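Local coordinates for protein putative superoxide reductase (Thermotoga maritima, PDB 3QZB) that probably catalyses the one-electron reduction of superoxide to hydrogen peroxide at a mononuclear iron site, drawing electrons from reduced rubredoxin, at residues T61-R66 / N128-W133. Residues are numbered along the deposited sequence; the frame is centred on the assembly and turned at random.
Sequences TEHHIR and NIHGLW. With FE (Fe (III) ion), chain B.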
ATOM      1  N   THR A  61      -4.785 -19.479   1.288  1.00  8.85           N
ATOM      2  CA  THR A  61      -4.315 -18.873   0.117  1.00  8.88           C
ATOM      3  C   THR A  61      -5.477 -18.383  -0.781  1.00  9.04           C
ATOM      4  O   THR A  61      -5.408 -17.341  -1.405  1.00 10.30           O
ATOM      5  CB  THR A  61      -3.397 -19.877  -0.629  1.00 10.33           C
ATOM      6  OG1 THR A  61      -2.276 -20.277   0.214  1.00 11.15           O
ATOM      7  CG2 THR A  61      -2.876 -19.335  -1.966  1.00 11.55           C
ATOM      8  N   GLU A  62      -6.574 -19.144  -0.818  1.00  8.33           N
ATOM      9  CA  GLU A  62      -7.721 -18.830  -1.629  1.00  9.97           C
ATOM     10  C   GLU A  62      -8.653 -17.770  -1.060  1.00  8.41           C
ATOM     11  O   GLU A  62      -9.343 -17.104  -1.831  1.00 10.29           O
ATOM     12  CB  GLU A  62      -8.527 -20.128  -1.928  1.00 10.94           C
ATOM     13  CG  GLU A  62      -7.714 -21.236  -2.597  1.00 14.32           C
ATOM     14  CD  GLU A  62      -6.723 -22.022  -1.672  1.00 15.21           C
ATOM     15  OE1 GLU A  62      -6.790 -21.972  -0.409  1.00 11.91           O
ATOM     16  OE2 GLU A  62      -5.884 -22.776  -2.259  1.00 19.71           O
ATOM     17  N   HIS A  63      -8.678 -17.639   0.274  1.00  7.52           N
ATOM     18  CA  HIS A  63      -9.682 -16.796   0.933  1.00  7.01           C
ATOM     19  C   HIS A  63      -9.050 -16.177   2.169  1.00  6.61           C
ATOM     20  O   HIS A  63      -8.753 -16.867   3.138  1.00  6.62           O
ATOM     21  CB  HIS A  63     -10.900 -17.613   1.329  1.00  6.91           C
ATOM     22  CG  HIS A  63     -11.988 -16.826   1.987  1.00  6.78           C
ATOM     23  ND1 HIS A  63     -12.903 -17.425   2.813  1.00  7.64           N
ATOM     24  CD2 HIS A  63     -12.269 -15.490   1.999  1.00  6.52           C
ATOM     25  CE1 HIS A  63     -13.720 -16.486   3.283  1.00  7.67           C
ATOM     26  NE2 HIS A  63     -13.359 -15.289   2.802  1.00  6.37           N
ATOM     27  N   HIS A  64      -8.957 -14.845   2.190  1.00  5.96           N
ATOM     28  CA  HIS A  64      -8.309 -14.143   3.286  1.00  6.23           C
ATOM     29  C   HIS A  64      -8.662 -12.684   3.282  1.00  5.06           C
ATOM     30  O   HIS A  64      -9.014 -12.109   2.244  1.00  6.10           O
ATOM     31  CB  HIS A  64      -6.768 -14.317   3.175  1.00  5.81           C
ATOM     32  CG  HIS A  64      -6.217 -13.937   1.818  1.00  6.01           C
ATOM     33  ND1 HIS A  64      -5.875 -14.888   0.883  1.00  6.96           N
ATOM     34  CD2 HIS A  64      -5.971 -12.744   1.233  1.00  5.76           C
ATOM     35  CE1 HIS A  64      -5.447 -14.267  -0.205  1.00  7.21           C
ATOM     36  NE2 HIS A  64      -5.531 -12.972  -0.039  1.00  7.05           N
ATOM     37  N   ILE A  65      -8.538 -12.075   4.446  1.00  5.15           N
ATOM     38  CA  ILE A  65      -8.602 -10.598   4.547  1.00  5.53           C
ATOM     39  C   ILE A  65      -7.288  -9.990   4.113  1.00  5.25           C
ATOM     40  O   ILE A  65      -6.224 -10.343   4.573  1.00  5.87           O
ATOM     41  CB  ILE A  65      -8.915 -10.203   5.998  1.00  5.48           C
ATOM     42  CG1 ILE A  65     -10.203 -10.869   6.516  1.00  6.38           C
ATOM     43  CG2 ILE A  65      -8.943  -8.663   6.135  1.00  6.57           C
ATOM     44  CD1 ILE A  65     -11.416 -10.585   5.674  1.00  7.68           C
ATOM     45  N   ARG A  66      -7.369  -9.078   3.154  1.00  5.11           N
ATOM     46  CA  ARG A  66      -6.209  -8.426   2.565  1.00  5.01           C
ATOM     47  C   ARG A  66      -5.691  -7.226   3.377  1.00  4.56           C
ATOM     48  O   ARG A  66      -4.484  -7.029   3.447  1.00  5.08           O
ATOM     49  CB  ARG A  66      -6.597  -7.917   1.174  1.00  5.15           C
ATOM     50  CG  ARG A  66      -6.852  -8.999   0.123  1.00  5.35           C
ATOM     51  CD  ARG A  66      -5.575  -9.514  -0.454  1.00  5.76           C
ATOM     52  NE  ARG A  66      -5.748 -10.441  -1.568  1.00  6.26           N
ATOM     53  CZ  ARG A  66      -6.083 -10.087  -2.784  1.00  6.66           C
ATOM     54  NH1 ARG A  66      -6.283  -8.829  -3.105  1.00  7.59           N
ATOM     55  NH2 ARG A  66      -6.209 -11.016  -3.743  1.00  7.36           N
ATOM     56  N   ASN A 128     -10.572 -10.778   0.046  1.00  5.42           N
ATOM     57  CA  ASN A 128     -10.242 -11.060  -1.369  1.00  5.89           C
ATOM     58  C   ASN A 128     -11.421 -11.610  -2.184  1.00  6.55           C
ATOM     59  O   ASN A 128     -11.386 -11.501  -3.412  1.00  7.39           O
ATOM     60  CB  ASN A 128      -9.010 -11.931  -1.527  1.00  5.84           C
ATOM     61  CG  ASN A 128      -9.246 -13.377  -1.195  1.00  6.20           C
ATOM     62  OD1 ASN A 128     -10.069 -13.714  -0.339  1.00  6.98           O
ATOM     63  ND2 ASN A 128      -8.486 -14.270  -1.845  1.00  8.34           N
ATOM     64  N   ILE A 129     -12.477 -12.134  -1.527  1.00  5.84           N
ATOM     65  CA  ILE A 129     -13.638 -12.614  -2.258  1.00  6.08           C
ATOM     66  C   ILE A 129     -14.959 -12.053  -1.762  1.00  5.76           C
ATOM     67  O   ILE A 129     -15.966 -12.210  -2.429  1.00  6.61           O
ATOM     68  CB  ILE A 129     -13.689 -14.184  -2.293  1.00  6.32           C
ATOM     69  CG1 ILE A 129     -13.987 -14.764  -0.921  1.00  6.77           C
ATOM     70  CG2 ILE A 129     -12.424 -14.717  -2.923  1.00  7.74           C
ATOM     71  CD1 ILE A 129     -13.989 -16.300  -0.879  1.00  8.09           C
ATOM     72  N   HIS A 130     -15.005 -11.379  -0.587  1.00  5.50           N
ATOM     73  CA  HIS A 130     -16.236 -10.858  -0.038  1.00  5.33           C
ATOM     74  C   HIS A 130     -16.265  -9.322   0.080  1.00  5.63           C
ATOM     75  O   HIS A 130     -17.087  -8.759   0.821  1.00  6.21           O
ATOM     76  CB  HIS A 130     -16.533 -11.460   1.339  1.00  6.41           C
ATOM     77  CG  HIS A 130     -16.741 -12.950   1.298  1.00  6.76           C
ATOM     78  ND1 HIS A 130     -15.942 -13.851   2.001  1.00  6.52           N
ATOM     79  CD2 HIS A 130     -17.696 -13.693   0.661  1.00  7.38           C
ATOM     80  CE1 HIS A 130     -16.409 -15.062   1.776  1.00  7.30           C
ATOM     81  NE2 HIS A 130     -17.456 -15.010   0.983  1.00  7.37           N
ATOM     82  N   GLY A 131     -15.398  -8.662  -0.688  1.00  6.06           N
ATOM     83  CA  GLY A 131     -15.482  -7.217  -0.819  1.00  6.20           C
ATOM     84  C   GLY A 131     -15.233  -6.420   0.450  1.00  5.31           C
ATOM     85  O   GLY A 131     -14.433  -6.801   1.310  1.00  5.63           O
ATOM     86  N   LEU A 132     -15.819  -5.227   0.476  1.00  5.88           N
ATOM     87  CA  LEU A 132     -15.560  -4.175   1.439  1.00  5.30           C
ATOM     88  C   LEU A 132     -16.581  -4.150   2.576  1.00  6.05           C
ATOM     89  O   LEU A 132     -17.800  -4.332   2.375  1.00  6.39           O
ATOM     90  CB  LEU A 132     -15.627  -2.798   0.737  1.00  6.12           C
ATOM     91  CG  LEU A 132     -14.473  -2.546  -0.267  1.00  5.84           C
ATOM     92  CD1 LEU A 132     -14.822  -1.242  -1.082  1.00  6.77           C
ATOM     93  CD2 LEU A 132     -13.146  -2.399   0.392  1.00  6.65           C
ATOM     94  N   TRP A 133     -16.074  -3.778   3.762  1.00  5.62           N
ATOM     95  CA  TRP A 133     -16.818  -3.732   5.004  1.00  5.87           C
ATOM     96  C   TRP A 133     -16.336  -2.547   5.809  1.00  6.23           C
ATOM     97  O   TRP A 133     -15.156  -2.202   5.773  1.00  6.50           O
ATOM     98  CB  TRP A 133     -16.539  -5.037   5.808  1.00  5.97           C
ATOM     99  CG  TRP A 133     -16.968  -6.240   5.046  1.00  6.24           C
ATOM    100  CD1 TRP A 133     -16.282  -6.844   4.020  1.00  7.10           C
ATOM    101  CD2 TRP A 133     -18.226  -6.910   5.118  1.00  7.26           C
ATOM    102  NE1 TRP A 133     -17.033  -7.868   3.499  1.00  7.68           N
ATOM    103  CE2 TRP A 133     -18.240  -7.892   4.124  1.00  7.99           C
ATOM    104  CE3 TRP A 133     -19.356  -6.740   5.921  1.00  8.17           C
ATOM    105  CZ2 TRP A 133     -19.328  -8.778   3.962  1.00 10.66           C
ATOM    106  CZ3 TRP A 133     -20.424  -7.591   5.759  1.00 11.40           C
ATOM    107  CH2 TRP A 133     -20.429  -8.573   4.770  1.00 13.05           C
TER
HETATM  108 FE    FE B 132     -14.252 -13.390   3.297  1.00  5.79          FE
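His63 and His130 reach the same iron(III) ion through different ring nitrogens: His63 gives NE2 and His130 gives ND1, each 2.2 Å from the metal. Sharing the metal brings these two ligand nitrogens close without any hydrogen bond, and the ring planes stand at 74°. CG of His63 is anti to its backbone N (chi1 -179°), which carries the start of the ring out from the backbone. His29, His57 and Cys127 complete the site, giving the four-histidine, one-cysteine iron centre of superoxide reductases. Ile129 covers one face of the His63 ring: its CD1 makes a CH-pi contact 3.6 Å from the ring centroid, and its CG1 lies over a face of the His130 ring, so one branched apolar side chain covers part of both ligands.

Beside the metal, Asn128 ties the two loops together, its amide offering a donor and an acceptor at once. ND2 donates to Glu62 O, while OD1 accepts from His64 N (3.0 Å), so the backbone on both sides of His63 is gripped. Asn128 N completes the set with a nearly straight bond to His64 O. The amide also stacks on the His64 imidazole, the planes 25° apart, with ND2 3.5 Å from CE1. The His64 imidazole is itself held: its NE2 accepts Arg66 NE in the ring plane, and its ND1 bonds to Thr60 O, fixing its rotation. Arg66 lays its guanidinium face against Asn128 CB, while its terminal nitrogens bind Glu93 and Asn89 of a second subunit.

The contact lies at one end of the immunoglobulin-like sandwich, where the loop entering strand 65-74 meets the turn between strands 119-127 and 131-141; strand 119-127 pairs antiparallel with both of the others.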